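Local coordinates for ACYL carrier protein ACPA (Mycobacterium tuberculosis, PDB 2CGQ) that probably carries growing or finished acyl chains as thioesters on a phosphopantetheine arm, handing them between enzymes as acyl carrier proteins do, at residues N32-R37 and F63-E68; R43-N48 and K86-V91. All blocks are in the same frame, centred on the assembly; numbering follows the deposited sequence. Where two conformers were deposited one is given.

Contact 1: residues N32-R37 and F63-E68; sequences NATIQR and FQLITE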
loop_
_atom_site.group_PDB
_atom_site.type_symbol
_atom_site.label_atom_id
_atom_site.label_comp_id
_atom_site.label_asym_id
_atom_site.label_seq_id
_atom_site.Cartn_x
_atom_site.Cartn_y
_atom_site.Cartn_z
ATOM N N ASN A 32 -5.166 2.919 -3.914
ATOM C CA ASN A 32 -4.659 2.790 -5.287
ATOM C C ASN A 32 -4.018 4.065 -5.751
ATOM O O ASN A 32 -2.933 4.037 -6.340
ATOM C CB ASN A 32 -5.764 2.405 -6.269
ATOM C CG ASN A 32 -6.337 1.050 -6.005
ATOM O OD1 ASN A 32 -5.747 0.212 -5.278
ATOM N ND2 ASN A 32 -7.489 0.790 -6.623
ATOM N N ALA A 33 -4.674 5.193 -5.489
ATOM C CA ALA A 33 -4.115 6.513 -5.871
ATOM C C ALA A 33 -2.746 6.742 -5.206
ATOM O O ALA A 33 -1.841 7.245 -5.871
ATOM C CB ALA A 33 -5.070 7.613 -5.494
ATOM N N THR A 34 -2.606 6.372 -3.928
ATOM C CA THR A 34 -1.332 6.548 -3.201
ATOM C C THR A 34 -0.263 5.650 -3.823
ATOM O O THR A 34 0.901 6.058 -4.052
ATOM C CB THR A 34 -1.561 6.257 -1.699
ATOM O OG1 THR A 34 -2.462 7.298 -1.191
ATOM C CG2 THR A 34 -0.236 6.233 -0.907
ATOM N N ILE A 35 -0.637 4.397 -4.072
ATOM C CA ILE A 35 0.257 3.481 -4.783
ATOM C C ILE A 35 0.714 4.064 -6.130
ATOM O O ILE A 35 1.888 4.082 -6.466
ATOM C CB ILE A 35 -0.417 2.105 -4.967
ATOM C CG1 ILE A 35 -0.474 1.391 -3.605
ATOM C CG2 ILE A 35 0.358 1.317 -6.003
ATOM C CD1 ILE A 35 -1.323 0.032 -3.599
ATOM N N GLN A 36 -0.238 4.555 -6.910
ATOM C CA GLN A 36 0.106 5.198 -8.173
ATOM C C GLN A 36 0.991 6.425 -8.028
ATOM O O GLN A 36 1.890 6.631 -8.856
ATOM C CB GLN A 36 -1.159 5.534 -8.945
ATOM C CG GLN A 36 -1.910 4.297 -9.446
ATOM C CD GLN A 36 -3.247 4.641 -10.034
ATOM O OE1 GLN A 36 -3.888 5.591 -9.575
ATOM N NE2 GLN A 36 -3.680 3.892 -11.074
ATOM N N ARG A 37 0.731 7.255 -7.017
ATOM C CA ARG A 37 1.528 8.458 -6.802
ATOM C C ARG A 37 2.994 8.047 -6.519
ATOM O O ARG A 37 3.932 8.559 -7.128
ATOM C CB ARG A 37 0.923 9.226 -5.625
ATOM C CG ARG A 37 0.955 10.694 -5.584
ATOM C CD ARG A 37 0.945 11.206 -4.122
ATOM N NE ARG A 37 2.067 10.573 -3.391
ATOM C CZ ARG A 37 3.328 11.032 -3.348
ATOM N NH1 ARG A 37 3.647 12.144 -3.935
ATOM N NH2 ARG A 37 4.283 10.293 -2.768
ATOM N N PHE A 63 8.550 1.627 2.186
ATOM C CA PHE A 63 8.584 2.520 3.335
ATOM C C PHE A 63 7.704 3.730 3.087
ATOM O O PHE A 63 6.982 4.188 3.949
ATOM C CB PHE A 63 10.033 2.967 3.621
ATOM C CG PHE A 63 10.160 3.925 4.746
ATOM C CD1 PHE A 63 10.128 3.476 6.071
ATOM C CD2 PHE A 63 10.234 5.289 4.512
ATOM C CE1 PHE A 63 10.255 4.354 7.117
ATOM C CE2 PHE A 63 10.313 6.193 5.590
ATOM C CZ PHE A 63 10.334 5.711 6.883
ATOM N N GLN A 64 7.799 4.296 1.872
ATOM C CA GLN A 64 6.937 5.404 1.499
ATOM C C GLN A 64 5.486 4.994 1.602
ATOM O O GLN A 64 4.664 5.755 2.088
ATOM C CB GLN A 64 7.216 5.875 0.085
ATOM C CG GLN A 64 8.440 6.676 -0.143
ATOM C CD GLN A 64 8.438 7.230 -1.560
ATOM O OE1 GLN A 64 8.880 6.576 -2.452
ATOM N NE2 GLN A 64 7.916 8.446 -1.735
ATOM N N LEU A 65 5.137 3.823 1.090
ATOM C CA LEU A 65 3.746 3.401 1.128
ATOM C C LEU A 65 3.206 3.332 2.543
ATOM O O LEU A 65 2.127 3.864 2.824
ATOM C CB LEU A 65 3.535 2.066 0.419
ATOM C CG LEU A 65 2.163 1.506 0.398
ATOM C CD1 LEU A 65 1.209 2.362 -0.362
ATOM C CD2 LEU A 65 2.250 0.125 -0.268
ATOM N N ILE A 66 3.930 2.668 3.418
ATOM C CA ILE A 66 3.455 2.507 4.819
ATOM C C ILE A 66 3.285 3.878 5.500
ATOM O O ILE A 66 2.257 4.203 6.065
ATOM C CB ILE A 66 4.371 1.593 5.634
ATOM C CG1 ILE A 66 4.438 0.155 5.001
ATOM C CG2 ILE A 66 3.892 1.508 7.073
ATOM C CD1 ILE A 66 3.081 -0.521 4.742
ATOM N N THR A 67 4.299 4.709 5.421
ATOM C CA THR A 67 4.292 5.986 6.085
ATOM C C THR A 67 3.250 6.949 5.452
ATOM O O THR A 67 2.526 7.674 6.175
ATOM C CB THR A 67 5.710 6.569 6.168
ATOM O OG1 THR A 67 6.260 6.787 4.855
ATOM C CG2 THR A 67 6.641 5.672 7.000
ATOM N N GLU A 68 3.186 7.000 4.102
ATOM C CA GLU A 68 2.122 7.780 3.443
ATOM C C GLU A 68 0.716 7.389 3.922
ATOM O O GLU A 68 -0.137 8.261 4.135
ATOM C CB GLU A 68 2.236 7.736 1.908
ATOM C CG GLU A 68 1.382 8.786 1.190
ATOM C CD GLU A 68 1.885 9.205 -0.204
ATOM O OE1 GLU A 68 1.056 9.695 -1.015
ATOM O OE2 GLU A 68 3.104 9.068 -0.468
HETATM O O HOH W 1 -1.418 9.662 -0.791
#

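Contact 2: residues R43-N48 and K86-V91; sequences RGITAN and KTVGDV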
loop_
_atom_site.group_PDB
_atom_site.type_symbol
_atom_site.label_atom_id
_atom_site.label_comp_id
_atom_site.label_asym_id
_atom_site.label_seq_id
_atom_site.Cartn_x
_atom_site.Cartn_y
_atom_site.Cartn_z
ATOM N N ARG A 43 -1.030 2.805 -14.374
ATOM C CA ARG A 43 -1.510 1.448 -14.526
ATOM C C ARG A 43 -2.570 1.124 -13.492
ATOM O O ARG A 43 -2.519 1.605 -12.352
ATOM C CB ARG A 43 -0.360 0.450 -14.428
ATOM C CG ARG A 43 0.256 0.306 -13.109
ATOM C CD ARG A 43 1.514 -0.607 -13.190
ATOM N NE ARG A 43 1.146 -2.010 -13.451
ATOM C CZ ARG A 43 2.030 -3.017 -13.462
ATOM N NH1 ARG A 43 1.625 -4.262 -13.674
ATOM N NH2 ARG A 43 3.320 -2.784 -13.230
ATOM N N GLY A 44 -3.520 0.288 -13.881
ATOM C CA GLY A 44 -4.531 -0.171 -12.959
ATOM C C GLY A 44 -3.940 -0.994 -11.814
ATOM O O GLY A 44 -3.001 -1.792 -11.998
ATOM N N ILE A 45 -4.499 -0.798 -10.623
ATOM C CA ILE A 45 -4.043 -1.494 -9.404
ATOM C C ILE A 45 -5.103 -2.468 -8.933
ATOM O O ILE A 45 -6.239 -2.071 -8.770
ATOM C CB ILE A 45 -3.771 -0.462 -8.257
ATOM C CG1 ILE A 45 -2.777 0.633 -8.710
ATOM C CG2 ILE A 45 -3.266 -1.156 -7.030
ATOM C CD1 ILE A 45 -1.417 0.144 -9.205
ATOM N N THR A 46 -4.742 -3.727 -8.701
ATOM C CA THR A 46 -5.695 -4.745 -8.260
ATOM C C THR A 46 -5.158 -5.530 -7.085
ATOM O O THR A 46 -3.953 -5.650 -6.919
ATOM C CB THR A 46 -6.049 -5.711 -9.433
ATOM O OG1 THR A 46 -4.836 -6.290 -9.984
ATOM C CG2 THR A 46 -6.790 -4.925 -10.496
ATOM N N ALA A 47 -6.072 -6.082 -6.272
ATOM C CA ALA A 47 -5.731 -6.681 -5.029
ATOM C C ALA A 47 -4.785 -7.871 -5.106
ATOM O O ALA A 47 -4.091 -8.139 -4.159
ATOM C CB ALA A 47 -6.985 -7.054 -4.280
ATOM N N ASN A 48 -4.747 -8.568 -6.255
ATOM C CA ASN A 48 -3.835 -9.712 -6.468
ATOM C C ASN A 48 -2.388 -9.347 -6.772
ATOM O O ASN A 48 -1.492 -10.212 -6.674
ATOM C CB ASN A 48 -4.385 -10.579 -7.610
ATOM C CG ASN A 48 -4.365 -9.845 -8.889
ATOM O OD1 ASN A 48 -4.913 -8.737 -8.973
ATOM N ND2 ASN A 48 -3.708 -10.419 -9.906
ATOM N N LYS A 86 2.458 -8.363 1.311
ATOM C CA LYS A 86 3.024 -8.860 0.075
ATOM C C LYS A 86 2.259 -8.362 -1.163
ATOM O O LYS A 86 2.873 -8.093 -2.183
ATOM C CB LYS A 86 3.021 -10.373 0.034
ATOM C CG LYS A 86 3.902 -11.057 1.059
ATOM C CD LYS A 86 5.334 -10.698 0.870
ATOM C CE LYS A 86 6.191 -11.840 1.402
ATOM N NZ LYS A 86 5.927 -12.048 2.848
ATOM N N THR A 87 0.926 -8.358 -1.071
ATOM C CA THR A 87 0.069 -7.936 -2.157
ATOM C C THR A 87 -0.651 -6.640 -1.884
ATOM O O THR A 87 -0.799 -6.234 -0.734
ATOM C CB THR A 87 -0.981 -9.005 -2.470
ATOM O OG1 THR A 87 -1.837 -9.196 -1.348
ATOM C CG2 THR A 87 -0.310 -10.316 -2.807
ATOM N N VAL A 88 -1.196 -6.067 -2.945
ATOM C CA VAL A 88 -2.087 -4.912 -2.813
ATOM C C VAL A 88 -3.226 -5.247 -1.813
ATOM O O VAL A 88 -3.564 -4.424 -0.955
ATOM C CB VAL A 88 -2.638 -4.497 -4.167
ATOM C CG1 VAL A 88 -3.816 -3.486 -4.016
ATOM C CG2 VAL A 88 -1.523 -3.921 -5.086
ATOM N N GLY A 89 -3.830 -6.425 -1.923
ATOM C CA GLY A 89 -4.885 -6.796 -1.014
ATOM C C GLY A 89 -4.505 -6.719 0.449
ATOM O O GLY A 89 -5.319 -6.340 1.280
ATOM N N ASP A 90 -3.270 -7.084 0.757
ATOM C CA ASP A 90 -2.729 -7.083 2.153
ATOM C C ASP A 90 -2.685 -5.611 2.647
ATOM O O ASP A 90 -3.009 -5.294 3.803
ATOM C CB ASP A 90 -1.307 -7.616 2.191
ATOM C CG ASP A 90 -1.187 -9.097 1.884
ATOM O OD1 ASP A 90 -2.181 -9.860 2.025
ATOM O OD2 ASP A 90 -0.046 -9.471 1.538
ATOM N N VAL A 91 -2.330 -4.713 1.731
ATOM C CA VAL A 91 -2.377 -3.261 2.018
ATOM C C VAL A 91 -3.821 -2.818 2.341
ATOM O O VAL A 91 -4.075 -2.121 3.352
ATOM C CB VAL A 91 -1.837 -2.429 0.846
ATOM C CG1 VAL A 91 -1.842 -0.927 1.219
ATOM C CG2 VAL A 91 -0.426 -2.801 0.484
#

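Contact 1: residues N32-R37 and F63-E68
Thr34, Ile35 and Arg37 meet Leu65 and Glu68 in a helix-on-helix contact between helix 27-39 and helix 59-73, apolar on its inner side and charged at its surface. The short axes pass 10.2 Å apart and run roughly antiparallel, at 141°. Inside, Leu65 CD1 lies 3.8 Å from Ile35 CG1, and Ile38 of helix 27-39 also touches Leu65. With OG1 beside the backbone N (chi1 -66°), Thr34 sends its CG2 methyl the other way, 3.7 Å from Glu68 CG. Toward the surface, one of the two conformers of Glu68 stretches to the bent Arg37 chain. In that conformer the salt bridge is two-pronged: Arg37 NE reaches Glu68 OE1 at 2.7 Å and Arg37 NH2 reaches Glu68 OE2 at 2.9 Å. Guanidinium and carboxylate planes are 45° apart, and both bonds are bent and weak as hydrogen bonds. A water lies between Thr34 OG1 and Glu68 OE1, though its very short approach to the glutamate makes that bond doubtful; Thr34 OG1 has its strongest polar partner in Glu72 OE2. Such antiparallel pairing of the first and second long helices is characteristic of the acyl carrier protein four-helix bundle.

Contact 2: residues R43-N48 and K86-V91
Ile45 and Val88 meet at about a right angle: Ile45 CG2 rests over the fork of the valine, 3.8 Å from Val88 CG2 and about as far from Val88 CG1. Val88 has CG1 anti to its backbone N (chi1 168°), and both of its methyls also border Thr46 O, which comes to 3.3 Å from Val88 CB. Leu51 and Leu55 touch the same valine, while Ile45 leans on helix 27-39, so the pair bridges the loop and the bundle interior. Further out, the Ala47 methyl lies against the CA and N of Gly89. Ala47 O accepts from Gly89 N at 2.8 Å, the N-H directed at a lone pair within the plane of the carbonyl, with an N-H...O angle of 147°. Thr87 stands beside this bond as the N-cap of helix 88-96. Its OG1, between backbone N and carbonyl carbon (chi1 63°), faces Asp90 N in a weak bond of 3.3 Å, while its CG2 is turned to Asn48 O. In return Asp90 OD2 accepts from Thr87 N at 3.0 Å, met from above the carboxylate plane, completing a capping box; it also takes Lys86 N at 2.7 Å on its anti lone pair. Thr46 OG1 donates to Asn48 OD1, tying the loop turn together. A loop carbonyl and the capping box thus serve amides at the helix start, and the Asp90 carboxylate probably also interacts favourably with the helix dipole there.

In the fold
Contact 1 pairs helix 27-39 with helix 59-73, whereas contact 2 docks the loop between those two helices on the start of helix 88-96; their centres lie about 12 Å apart. Along the chain the segments alternate: 32-37, 43-48, 63-68, 86-91. The two contacts meet at Ile45, which packs on Asn32, Ile35 and Gln36, and at a probable hydrogen bond from Gln36 NE2 to Arg43 O. Val91 reaches Leu65 and Leu69, joining the last helix to helix 59-73. Together they link three of the four helices and the long loop leading to helix 59-73, whose start, in acyl carrier proteins, carries the phosphopantetheine attachment serine.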